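Local coordinates for protein galactose-binding lectin (Arachis hypogaea, PDB 6VAW) that binds D-galactose and galactoside ligands as a homotetrameric legume lectin whose carbohydrate site is built beside a calcium and a manganese ion, at residues Glu2-Asn7 / Val46-Pro51; Gly60-Phe65 / Asp193-Leu198; Val138-Asn143 / Leu174-Thr179; Val178-Asp181 / Ile185-Ile188. All coordinates share one frame; numbering follows the deposited sequence.

Contact 1 of 4, residues Glu2-Asn7 / Val46-Pro51; sequences ETVSFN and VLYAMP
Between the two sheets of the legume lectin sandwich, Phe6 on strand 2-8 lies flat against Tyr48 on strand 43-53. The rings form a face-to-face stack with centroids 3.8 Å apart and planes at 16°. The stack is offset (parallel-displaced): Phe6 CE2 sits over the centre of the Tyr48 ring, and Tyr48 CD1 over the centre of the Phe6 ring. Phe6 CD2 comes to 3.4 Å from Tyr48 CZ. Phe6 CG lies between the backbone N and the carbonyl carbon (chi1 56°), and the phenylalanine and tyrosine side chains slide past each other in opposite directions. Strand 2-8 is in the back sheet, where within this chain it pairs with strand 217-229; from that neighbour Trp223 meets Phe6 edge-to-face and the ring of Phe225 meets it too, so the stacked pair belongs to a larger aromatic cluster. Further along, Val4 CG1 and the methyl CE of Met50 meet tip to tip at 3.8 Å. Met50 runs extended through chi2 and bends at chi3 (63°), which brings CE to the edge of the Tyr48 ring, in its plane. Met50 of a second subunit packs on Tyr48, Ala49 and Met50 here.

Contact 2 of 4, residues Gly60-Phe65 / Asp193-Leu198; sequences GNVASF and DLKAKL
Gly60 begins the contact with its carbonyl: Lys195 NZ donates a hydrogen bond of 3.0 Å to Gly60 O. The ammonium lies in the carbonyl plane, on a lone pair, at a C=O...N angle of 110°, well bent from the carbonyl direction. The lysine spans the gap fully extended, all four torsions near 180°, and its CE also runs within 3.4 Å of Gly60 O. Two residues on, Val62 lays CG2 against the aliphatic part of that chain, 3.8 Å from Lys195 CB and equally far from Lys195 CD, so the methyl rests along the lysine methylenes while the charged end passes on to the glycine. Here the loop leading into strand 64-74 meets the short helix 194-197, the one helix of this all-beta lectin. Asp193 is its N-cap, its OD1 taking weak bonds from Lys195 N and Ala196 N. Ser64 OG bonds to Ser169 N and to Thr187 OG1 of the third subunit. At Phe65 the ring edge receives Leu194 CD1, 4.0 Å from CE2 and near the ring plane, the two side chains crossing at about a right angle. Phe204 meets the same phenyl ring edge-to-face.

Contact 3 of 4, residues Val138-Asn143 / Leu174-Thr179; sequences VGIDVN and LSVAVT
Ile140 sets CG2 anti to the backbone N (chi1 -69° for CG1), and chi2 of 176° then stretches CD1 out to the tip of the longer branch, so its two ends strike different parts of strand 173-179. The shorter branch meets Leu174: Ile140 CG2 lies 4.2 Å from Leu174 CD2, the two side chains sliding past each other in opposite directions. Leu174 leaves its strand toward strand 138-141, with CG anti to the backbone N. The longer branch reaches down to the backbone, with Ile140 CD1 3.9 Å from Leu174 O, and touches Val176, the next residue on the same side of the strand, more loosely, Ile140 CD1 to Val176 CG2 being 4.4 Å. At the other end Val138 CG2 meets Val178 CG2 at 4.2 Å, methyl against methyl. No hydrogen bond passes between the segments; every touching residue is buried. Ile188 of the neighbouring strand packs on Val138, Ile140 and Val176. The axes of strands 138-141 and 174-179 approach to 9.6 Å, running nearly antiparallel at 161°. The side chain of Val138 lies about 9 Å from the manganese ion, which His137 and Glu121 help bind. This apolar packing forms part of the hydrophobic core between the curved front sheet and the back sheet of the concanavalin-like jelly-roll sandwich.

Contact 4 of 4, residues Val178-Asp181 / Ile185-Ile188; sequences VTND and ITTI
Val178 and Thr186 form an antiparallel hydrogen-bonded pair, Val178 N giving to Thr186 O at 2.8 Å and Thr186 N returning to Val178 O at 2.9 Å, both nearly straight (170° and 164° at the hydrogen). Val178 O also takes a CA-H...O contact from Ile185 CA, 3.4 Å away, so its oxygen is approached by an amide and by a weaker carbon donor. Next to this pair, Thr179 and Ile185 face each other as a non-hydrogen-bonded pair. Their side chains cross on the face opposite to that of Val178 and Thr186, with Thr179 OG1 3.6 Å from Ile185 CG2. Ile185 CG1 stands between the backbone N and the carbonyl carbon (chi1 47°), turning the longer branch away from Thr179 and leaving CG2 to make the touch. On the face of Val178 and Thr186, the amide nitrogen Asn180 ND2 comes within 3.5 Å of Thr186 OG1, but its hydrogen bond goes to Asp184 O, while Asn180 OD1 takes one from Trp153 NE1. Both ends of the amide are thus held, and Trp153 also packs on Val178 and Thr186. The opposite face meets a third subunit: Thr226 of that chain packs on Ile185, and Thr228 OG1 of that chain bonds to Ile185 N. The two strands make a beta hairpin whose strand 185-191 lies at an edge of the back sheet within this chain, the flat sheet through which legume lectin subunits commonly associate.

From the N terminus, contact 1 brings 46-51 of the front sheet against strand 2-8 of the back sheet, closing its loop before contact 2 opens at 60-65. Contact 2 closes the longest loop, down to helix 194-197, and contacts 3 and 4 both lie nested inside it. Contact 3 joins 138-143 to 174-179 across the sandwich; contact 4 starts on the last residues of that strand, sharing Val178 and Thr179, and closes the short hairpin within the back sheet. The ladder continues from contact 4 into contact 3 through Val176 N and Ile188 O (2.9 Å, a probable hydrogen bond). Contacts 2 and 3 touch where Phe65 packs on Leu174 and Lys197 on Val142, while contact 1 stands apart.

Contact 1 of 4, residues Glu2-Asn7 / Val46-Pro51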
loop_
_atom_site.group_PDB
_atom_site.type_symbol
_atom_site.label_atom_id
_atom_site.label_comp_id
_atom_site.label_asym_id
_atom_site.label_seq_id
_atom_site.Cartn_x
_atom_site.Cartn_y
_atom_site.Cartn_z
ATOM N N GLU A 2 13.910 -2.608 -6.232
ATOM C CA GLU A 2 13.928 -1.338 -5.505
ATOM C C GLU A 2 12.677 -0.540 -5.902
ATOM O O GLU A 2 12.544 -0.160 -7.066
ATOM C CB GLU A 2 15.214 -0.587 -5.863
ATOM C CG GLU A 2 15.418 0.767 -5.215
ATOM C CD GLU A 2 16.783 1.334 -5.556
ATOM O OE1 GLU A 2 17.787 0.699 -5.175
ATOM O OE2 GLU A 2 16.855 2.378 -6.242
ATOM N N THR A 3 11.817 -0.263 -4.930
ATOM C CA THR A 3 10.554 0.445 -5.123
ATOM C C THR A 3 10.455 1.704 -4.253
ATOM O O THR A 3 10.819 1.684 -3.080
ATOM C CB THR A 3 9.371 -0.527 -4.862
ATOM O OG1 THR A 3 9.413 -1.525 -5.885
ATOM C CG2 THR A 3 7.991 0.163 -4.868
ATOM N N VAL A 4 9.980 2.807 -4.875
ATOM C CA VAL A 4 9.680 4.082 -4.232
ATOM C C VAL A 4 8.171 4.269 -4.390
ATOM O O VAL A 4 7.674 4.245 -5.517
ATOM C CB VAL A 4 10.479 5.293 -4.780
ATOM C CG1 VAL A 4 10.012 6.597 -4.128
ATOM C CG2 VAL A 4 11.987 5.115 -4.603
ATOM N N SER A 5 7.460 4.418 -3.278
ATOM C CA SER A 5 6.013 4.588 -3.307
ATOM C C SER A 5 5.560 5.641 -2.317
ATOM O O SER A 5 5.999 5.635 -1.158
ATOM C CB SER A 5 5.324 3.258 -3.006
ATOM O OG SER A 5 3.933 3.364 -3.255
ATOM N N PHE A 6 4.675 6.557 -2.772
ATOM C CA PHE A 6 4.127 7.610 -1.905
ATOM C C PHE A 6 2.736 7.994 -2.353
ATOM O O PHE A 6 2.342 7.696 -3.474
ATOM C CB PHE A 6 5.042 8.845 -1.815
ATOM C CG PHE A 6 5.449 9.554 -3.086
ATOM C CD1 PHE A 6 4.608 10.486 -3.683
ATOM C CD2 PHE A 6 6.697 9.337 -3.653
ATOM C CE1 PHE A 6 5.000 11.180 -4.834
ATOM C CE2 PHE A 6 7.084 10.025 -4.812
ATOM C CZ PHE A 6 6.243 10.960 -5.380
ATOM N N ASN A 7 1.989 8.649 -1.472
ATOM C CA ASN A 7 0.641 9.093 -1.780
ATOM C C ASN A 7 0.331 10.346 -0.967
ATOM O O ASN A 7 0.490 10.347 0.261
ATOM C CB ASN A 7 -0.394 7.973 -1.535
ATOM C CG ASN A 7 -1.840 8.401 -1.684
ATOM O OD1 ASN A 7 -2.639 8.286 -0.751
ATOM N ND2 ASN A 7 -2.201 8.949 -2.835
ATOM N N VAL A 46 7.066 22.342 -7.252
ATOM C CA VAL A 46 7.091 21.431 -6.115
ATOM C C VAL A 46 7.791 20.166 -6.573
ATOM O O VAL A 46 7.520 19.691 -7.676
ATOM C CB VAL A 46 5.723 21.145 -5.442
ATOM C CG1 VAL A 46 5.136 22.405 -4.847
ATOM C CG2 VAL A 46 4.729 20.469 -6.392
ATOM N N LEU A 47 8.692 19.627 -5.748
ATOM C CA LEU A 47 9.412 18.391 -6.050
ATOM C C LEU A 47 9.280 17.405 -4.910
ATOM O O LEU A 47 9.242 17.825 -3.742
ATOM C CB LEU A 47 10.913 18.657 -6.283
ATOM C CG LEU A 47 11.306 19.648 -7.375
ATOM C CD1 LEU A 47 12.644 20.270 -7.066
ATOM C CD2 LEU A 47 11.331 18.992 -8.739
ATOM N N TYR A 48 9.244 16.095 -5.242
ATOM C CA TYR A 48 9.311 15.082 -4.207
ATOM C C TYR A 48 10.751 15.196 -3.703
ATOM O O TYR A 48 11.665 15.256 -4.522
ATOM C CB TYR A 48 8.912 13.697 -4.728
ATOM C CG TYR A 48 8.923 12.660 -3.637
ATOM C CD1 TYR A 48 7.995 12.706 -2.597
ATOM C CD2 TYR A 48 9.866 11.634 -3.633
ATOM C CE1 TYR A 48 7.988 11.742 -1.595
ATOM C CE2 TYR A 48 9.886 10.681 -2.612
ATOM C CZ TYR A 48 8.944 10.741 -1.599
ATOM O OH TYR A 48 8.931 9.776 -0.618
ATOM N N ALA A 49 10.883 15.387 -2.407
ATOM C CA ALA A 49 12.176 15.762 -1.800
ATOM C C ALA A 49 13.258 14.711 -1.992
ATOM O O ALA A 49 14.413 15.074 -1.921
ATOM C CB ALA A 49 11.983 16.072 -0.345
ATOM N N MET A 50 12.877 13.466 -2.157
ATOM C CA MET A 50 13.899 12.418 -2.245
ATOM C C MET A 50 14.282 12.154 -3.695
ATOM O O MET A 50 13.413 12.024 -4.542
ATOM C CB MET A 50 13.399 11.138 -1.595
ATOM C CG MET A 50 14.371 10.040 -1.697
ATOM S SD MET A 50 13.887 8.620 -0.741
ATOM C CE MET A 50 12.349 8.104 -1.511
ATOM N N PRO A 51 15.583 12.029 -3.990
ATOM C CA PRO A 51 16.010 11.652 -5.309
ATOM C C PRO A 51 15.499 10.230 -5.593
ATOM O O PRO A 51 15.499 9.405 -4.730
ATOM C CB PRO A 51 17.538 11.651 -5.201
ATOM C CG PRO A 51 17.814 12.542 -4.045
ATOM C CD PRO A 51 16.692 12.270 -3.084
#

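Contact 2 of 4, residues Gly60-Phe65 / Asp193-Leu198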
loop_
_atom_site.group_PDB
_atom_site.type_symbol
_atom_site.label_atom_id
_atom_site.label_comp_id
_atom_site.label_asym_id
_atom_site.label_seq_id
_atom_site.Cartn_x
_atom_site.Cartn_y
_atom_site.Cartn_z
ATOM N N GLY A 60 22.368 -1.633 -16.048
ATOM C CA GLY A 60 21.810 -1.094 -17.281
ATOM C C GLY A 60 20.283 -1.066 -17.224
ATOM O O GLY A 60 19.637 -0.635 -18.180
ATOM N N ASN A 61 19.695 -1.518 -16.091
ATOM C CA ASN A 61 18.238 -1.560 -15.900
ATOM C C ASN A 61 17.652 -0.166 -15.717
ATOM O O ASN A 61 18.283 0.722 -15.161
ATOM C CB ASN A 61 17.836 -2.458 -14.704
ATOM C CG ASN A 61 18.129 -3.928 -14.878
ATOM O OD1 ASN A 61 18.097 -4.694 -13.917
ATOM N ND2 ASN A 61 18.399 -4.371 -16.097
ATOM N N VAL A 62 16.411 0.006 -16.186
ATOM C CA VAL A 62 15.652 1.263 -16.101
ATOM C C VAL A 62 14.333 0.977 -15.373
ATOM O O VAL A 62 13.716 -0.059 -15.610
ATOM C CB VAL A 62 15.424 1.899 -17.491
ATOM C CG1 VAL A 62 14.730 3.256 -17.386
ATOM C CG2 VAL A 62 16.735 2.015 -18.276
ATOM N N ALA A 63 13.934 1.866 -14.458
ATOM C CA ALA A 63 12.726 1.681 -13.672
ATOM C C ALA A 63 11.466 1.906 -14.510
ATOM O O ALA A 63 11.499 2.627 -15.516
ATOM C CB ALA A 63 12.733 2.647 -12.489
ATOM N N SER A 64 10.374 1.251 -14.108
ATOM C CA SER A 64 9.050 1.527 -14.645
ATOM C C SER A 64 8.366 2.324 -13.571
ATOM O O SER A 64 8.771 2.228 -12.401
ATOM C CB SER A 64 8.278 0.240 -14.961
ATOM O OG SER A 64 8.722 -0.347 -16.176
ATOM N N PHE A 65 7.353 3.097 -13.915
ATOM C CA PHE A 65 6.597 3.798 -12.888
ATOM C C PHE A 65 5.140 3.999 -13.314
ATOM O O PHE A 65 4.791 3.958 -14.508
ATOM C CB PHE A 65 7.248 5.121 -12.455
ATOM C CG PHE A 65 7.337 6.207 -13.494
ATOM C CD1 PHE A 65 6.218 6.978 -13.818
ATOM C CD2 PHE A 65 8.559 6.542 -14.067
ATOM C CE1 PHE A 65 6.307 8.025 -14.734
ATOM C CE2 PHE A 65 8.648 7.585 -15.000
ATOM C CZ PHE A 65 7.525 8.306 -15.337
ATOM N N ASP A 193 13.558 7.610 -24.098
ATOM C CA ASP A 193 14.599 6.824 -23.430
ATOM C C ASP A 193 15.155 7.625 -22.253
ATOM O O ASP A 193 16.120 8.393 -22.415
ATOM C CB ASP A 193 15.720 6.410 -24.403
ATOM C CG ASP A 193 16.770 5.478 -23.803
ATOM O OD1 ASP A 193 16.706 5.204 -22.573
ATOM O OD2 ASP A 193 17.605 4.960 -24.577
ATOM N N LEU A 194 14.572 7.407 -21.063
ATOM C CA LEU A 194 14.940 8.122 -19.843
ATOM C C LEU A 194 16.440 7.912 -19.477
ATOM O O LEU A 194 17.088 8.859 -19.055
ATOM C CB LEU A 194 14.017 7.721 -18.669
ATOM C CG LEU A 194 12.542 8.174 -18.761
ATOM C CD1 LEU A 194 11.854 7.991 -17.420
ATOM C CD2 LEU A 194 12.417 9.630 -19.168
ATOM N N LYS A 195 16.989 6.722 -19.743
ATOM C CA LYS A 195 18.410 6.391 -19.520
ATOM C C LYS A 195 19.350 7.254 -20.395
ATOM O O LYS A 195 20.464 7.558 -19.980
ATOM C CB LYS A 195 18.631 4.906 -19.827
ATOM C CG LYS A 195 19.961 4.326 -19.385
ATOM C CD LYS A 195 20.063 2.907 -19.887
ATOM C CE LYS A 195 21.183 2.142 -19.258
ATOM N NZ LYS A 195 21.418 0.871 -19.990
ATOM N N ALA A 196 18.900 7.638 -21.606
ATOM C CA ALA A 196 19.678 8.457 -22.539
ATOM C C ALA A 196 19.517 9.960 -22.286
ATOM O O ALA A 196 20.420 10.726 -22.605
ATOM C CB ALA A 196 19.261 8.146 -23.978
ATOM N N LYS A 197 18.382 10.382 -21.736
ATOM C CA LYS A 197 18.092 11.802 -21.563
ATOM C C LYS A 197 18.286 12.315 -20.140
ATOM O O LYS A 197 18.375 13.522 -19.936
ATOM C CB LYS A 197 16.640 12.088 -21.993
ATOM C CG LYS A 197 16.297 11.700 -23.441
ATOM C CD LYS A 197 17.082 12.507 -24.469
ATOM C CE LYS A 197 16.678 12.151 -25.875
ATOM N NZ LYS A 197 17.665 12.649 -26.868
ATOM N N LEU A 198 18.277 11.447 -19.161
ATOM C CA LEU A 198 18.400 11.910 -17.779
ATOM C C LEU A 198 19.501 11.192 -16.997
ATOM O O LEU A 198 19.808 10.056 -17.336
ATOM C CB LEU A 198 17.060 11.712 -17.037
ATOM C CG LEU A 198 15.940 12.711 -17.397
ATOM C CD1 LEU A 198 14.594 12.199 -16.956
ATOM C CD2 LEU A 198 16.206 14.084 -16.814
#

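Contact 3 of 4, residues Val138-Asn143 / Leu174-Thr179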
loop_
_atom_site.group_PDB
_atom_site.type_symbol
_atom_site.label_atom_id
_atom_site.label_comp_id
_atom_site.label_asym_id
_atom_site.label_seq_id
_atom_site.Cartn_x
_atom_site.Cartn_y
_atom_site.Cartn_z
ATOM N N VAL A 138 -2.039 18.921 -24.540
ATOM C CA VAL A 138 -1.198 18.108 -23.672
ATOM C C VAL A 138 0.000 17.770 -24.535
ATOM O O VAL A 138 -0.168 17.402 -25.695
ATOM C CB VAL A 138 -1.893 16.862 -23.071
ATOM C CG1 VAL A 138 -0.947 16.101 -22.141
ATOM C CG2 VAL A 138 -3.172 17.242 -22.327
ATOM N N GLY A 139 1.189 17.937 -23.995
ATOM C CA GLY A 139 2.396 17.670 -24.758
ATOM C C GLY A 139 3.396 16.828 -24.011
ATOM O O GLY A 139 3.388 16.791 -22.789
ATOM N N ILE A 140 4.234 16.121 -24.757
ATOM C CA ILE A 140 5.317 15.333 -24.184
ATOM C C ILE A 140 6.571 16.087 -24.585
ATOM O O ILE A 140 6.790 16.339 -25.767
ATOM C CB ILE A 140 5.303 13.834 -24.534
ATOM C CG1 ILE A 140 4.093 13.128 -23.825
ATOM C CG2 ILE A 140 6.641 13.185 -24.157
ATOM C CD1 ILE A 140 3.894 11.628 -24.155
ATOM N N ASP A 141 7.362 16.470 -23.586
ATOM C CA ASP A 141 8.548 17.330 -23.725
ATOM C C ASP A 141 9.815 16.631 -23.364
ATOM O O ASP A 141 9.910 16.045 -22.304
ATOM C CB ASP A 141 8.428 18.539 -22.808
ATOM C CG ASP A 141 7.314 19.491 -23.156
ATOM O OD1 ASP A 141 6.712 19.326 -24.238
ATOM O OD2 ASP A 141 7.100 20.447 -22.393
ATOM N N VAL A 142 10.813 16.816 -24.185
ATOM C CA VAL A 142 12.122 16.221 -23.981
ATOM C C VAL A 142 13.167 17.324 -24.169
ATOM O O VAL A 142 13.531 17.663 -25.300
ATOM C CB VAL A 142 12.396 14.973 -24.889
ATOM C CG1 VAL A 142 13.767 14.372 -24.587
ATOM C CG2 VAL A 142 11.302 13.906 -24.724
ATOM N N ASN A 143 13.609 17.904 -23.029
ATOM C CA ASN A 143 14.620 18.963 -22.953
ATOM C C ASN A 143 14.187 20.253 -23.674
ATOM O O ASN A 143 15.024 21.117 -23.951
ATOM C CB ASN A 143 15.978 18.472 -23.497
ATOM C CG ASN A 143 16.594 17.366 -22.668
ATOM O OD1 ASN A 143 16.457 17.305 -21.447
ATOM N ND2 ASN A 143 17.288 16.460 -23.323
ATOM N N LEU A 174 6.191 6.256 -22.620
ATOM C CA LEU A 174 5.524 7.100 -21.633
ATOM C C LEU A 174 4.075 7.296 -22.135
ATOM O O LEU A 174 3.871 7.894 -23.195
ATOM C CB LEU A 174 6.269 8.434 -21.513
ATOM C CG LEU A 174 5.723 9.423 -20.518
ATOM C CD1 LEU A 174 6.042 9.021 -19.130
ATOM C CD2 LEU A 174 6.351 10.834 -20.715
ATOM N N SER A 175 3.111 6.703 -21.448
ATOM C CA SER A 175 1.694 6.785 -21.815
ATOM C C SER A 175 0.962 7.651 -20.800
ATOM O O SER A 175 1.182 7.497 -19.606
ATOM C CB SER A 175 1.076 5.396 -21.921
ATOM O OG SER A 175 -0.195 5.540 -22.525
ATOM N N VAL A 176 0.098 8.539 -21.285
ATOM C CA VAL A 176 -0.642 9.529 -20.481
ATOM C C VAL A 176 -2.139 9.450 -20.794
ATOM O O VAL A 176 -2.522 9.488 -21.969
ATOM C CB VAL A 176 -0.107 10.968 -20.754
ATOM C CG1 VAL A 176 -0.818 12.011 -19.887
ATOM C CG2 VAL A 176 1.403 11.057 -20.582
ATOM N N ALA A 177 -2.967 9.384 -19.748
ATOM C CA ALA A 177 -4.429 9.413 -19.877
ATOM C C ALA A 177 -4.933 10.549 -18.995
ATOM O O ALA A 177 -4.649 10.562 -17.797
ATOM C CB ALA A 177 -5.070 8.077 -19.495
ATOM N N VAL A 178 -5.655 11.485 -19.606
ATOM C CA VAL A 178 -6.209 12.680 -18.964
ATOM C C VAL A 178 -7.728 12.605 -18.958
ATOM O O VAL A 178 -8.338 12.537 -20.028
ATOM C CB VAL A 178 -5.706 13.949 -19.698
ATOM C CG1 VAL A 178 -6.108 15.209 -18.957
ATOM C CG2 VAL A 178 -4.201 13.896 -19.927
ATOM N N THR A 179 -8.335 12.595 -17.763
ATOM C CA THR A 179 -9.785 12.494 -17.585
ATOM C C THR A 179 -10.351 13.863 -17.266
ATOM O O THR A 179 -10.050 14.417 -16.212
ATOM C CB THR A 179 -10.153 11.454 -16.493
ATOM O OG1 THR A 179 -9.543 10.201 -16.791
ATOM C CG2 THR A 179 -11.647 11.237 -16.373
#

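Contact 4 of 4, residues Val178-Asp181 / Ile185-Ile188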
loop_
_atom_site.group_PDB
_atom_site.type_symbol
_atom_site.label_atom_id
_atom_site.label_comp_id
_atom_site.label_asym_id
_atom_site.label_seq_id
_atom_site.Cartn_x
_atom_site.Cartn_y
_atom_site.Cartn_z
ATOM N N VAL A 178 -5.655 11.485 -19.606
ATOM C CA VAL A 178 -6.209 12.680 -18.964
ATOM C C VAL A 178 -7.728 12.605 -18.958
ATOM O O VAL A 178 -8.338 12.537 -20.028
ATOM C CB VAL A 178 -5.706 13.949 -19.698
ATOM C CG1 VAL A 178 -6.108 15.209 -18.957
ATOM C CG2 VAL A 178 -4.201 13.896 -19.927
ATOM N N THR A 179 -8.335 12.595 -17.763
ATOM C CA THR A 179 -9.785 12.494 -17.585
ATOM C C THR A 179 -10.351 13.863 -17.266
ATOM O O THR A 179 -10.050 14.417 -16.212
ATOM C CB THR A 179 -10.153 11.454 -16.493
ATOM O OG1 THR A 179 -9.543 10.201 -16.791
ATOM C CG2 THR A 179 -11.647 11.237 -16.373
ATOM N N ASN A 180 -11.215 14.377 -18.151
ATOM C CA ASN A 180 -11.858 15.685 -17.975
ATOM C C ASN A 180 -13.174 15.579 -17.178
ATOM O O ASN A 180 -13.643 14.478 -16.859
ATOM C CB ASN A 180 -12.108 16.348 -19.331
ATOM C CG ASN A 180 -10.852 16.524 -20.134
ATOM O OD1 ASN A 180 -10.086 17.472 -19.920
ATOM N ND2 ASN A 180 -10.591 15.572 -21.038
ATOM N N ASP A 181 -13.745 16.763 -16.868
ATOM C CA ASP A 181 -14.977 17.028 -16.125
ATOM C C ASP A 181 -16.192 16.454 -16.851
ATOM O O ASP A 181 -17.059 15.876 -16.200
ATOM C CB ASP A 181 -15.125 18.573 -15.959
ATOM C CG ASP A 181 -16.160 19.044 -14.966
ATOM O OD1 ASP A 181 -16.136 18.563 -13.808
ATOM O OD2 ASP A 181 -16.932 19.960 -15.312
ATOM N N ILE A 185 -12.006 11.136 -22.146
ATOM C CA ILE A 185 -10.586 10.895 -21.930
ATOM C C ILE A 185 -9.799 11.402 -23.129
ATOM O O ILE A 185 -10.271 11.342 -24.264
ATOM C CB ILE A 185 -10.183 9.426 -21.561
ATOM C CG1 ILE A 185 -10.826 8.378 -22.469
ATOM C CG2 ILE A 185 -10.414 9.119 -20.095
ATOM C CD1 ILE A 185 -9.860 7.782 -23.309
ATOM N N THR A 186 -8.598 11.916 -22.854
ATOM C CA THR A 186 -7.578 12.362 -23.811
ATOM C C THR A 186 -6.319 11.517 -23.535
ATOM O O THR A 186 -5.941 11.374 -22.378
ATOM C CB THR A 186 -7.315 13.870 -23.674
ATOM O OG1 THR A 186 -8.551 14.580 -23.753
ATOM C CG2 THR A 186 -6.333 14.398 -24.717
ATOM N N THR A 187 -5.673 10.976 -24.569
ATOM C CA THR A 187 -4.447 10.210 -24.350
ATOM C C THR A 187 -3.331 10.676 -25.261
ATOM O O THR A 187 -3.581 11.180 -26.356
ATOM C CB THR A 187 -4.649 8.673 -24.539
ATOM O OG1 THR A 187 -4.907 8.382 -25.915
ATOM C CG2 THR A 187 -5.734 8.075 -23.636
ATOM N N ILE A 188 -2.097 10.417 -24.839
ATOM C CA ILE A 188 -0.904 10.720 -25.636
ATOM C C ILE A 188 0.182 9.785 -25.148
ATOM O O ILE A 188 0.252 9.514 -23.960
ATOM C CB ILE A 188 -0.488 12.226 -25.579
ATOM C CG1 ILE A 188 0.584 12.540 -26.648
ATOM C CG2 ILE A 188 -0.069 12.705 -24.139
ATOM C CD1 ILE A 188 0.967 14.005 -26.769
#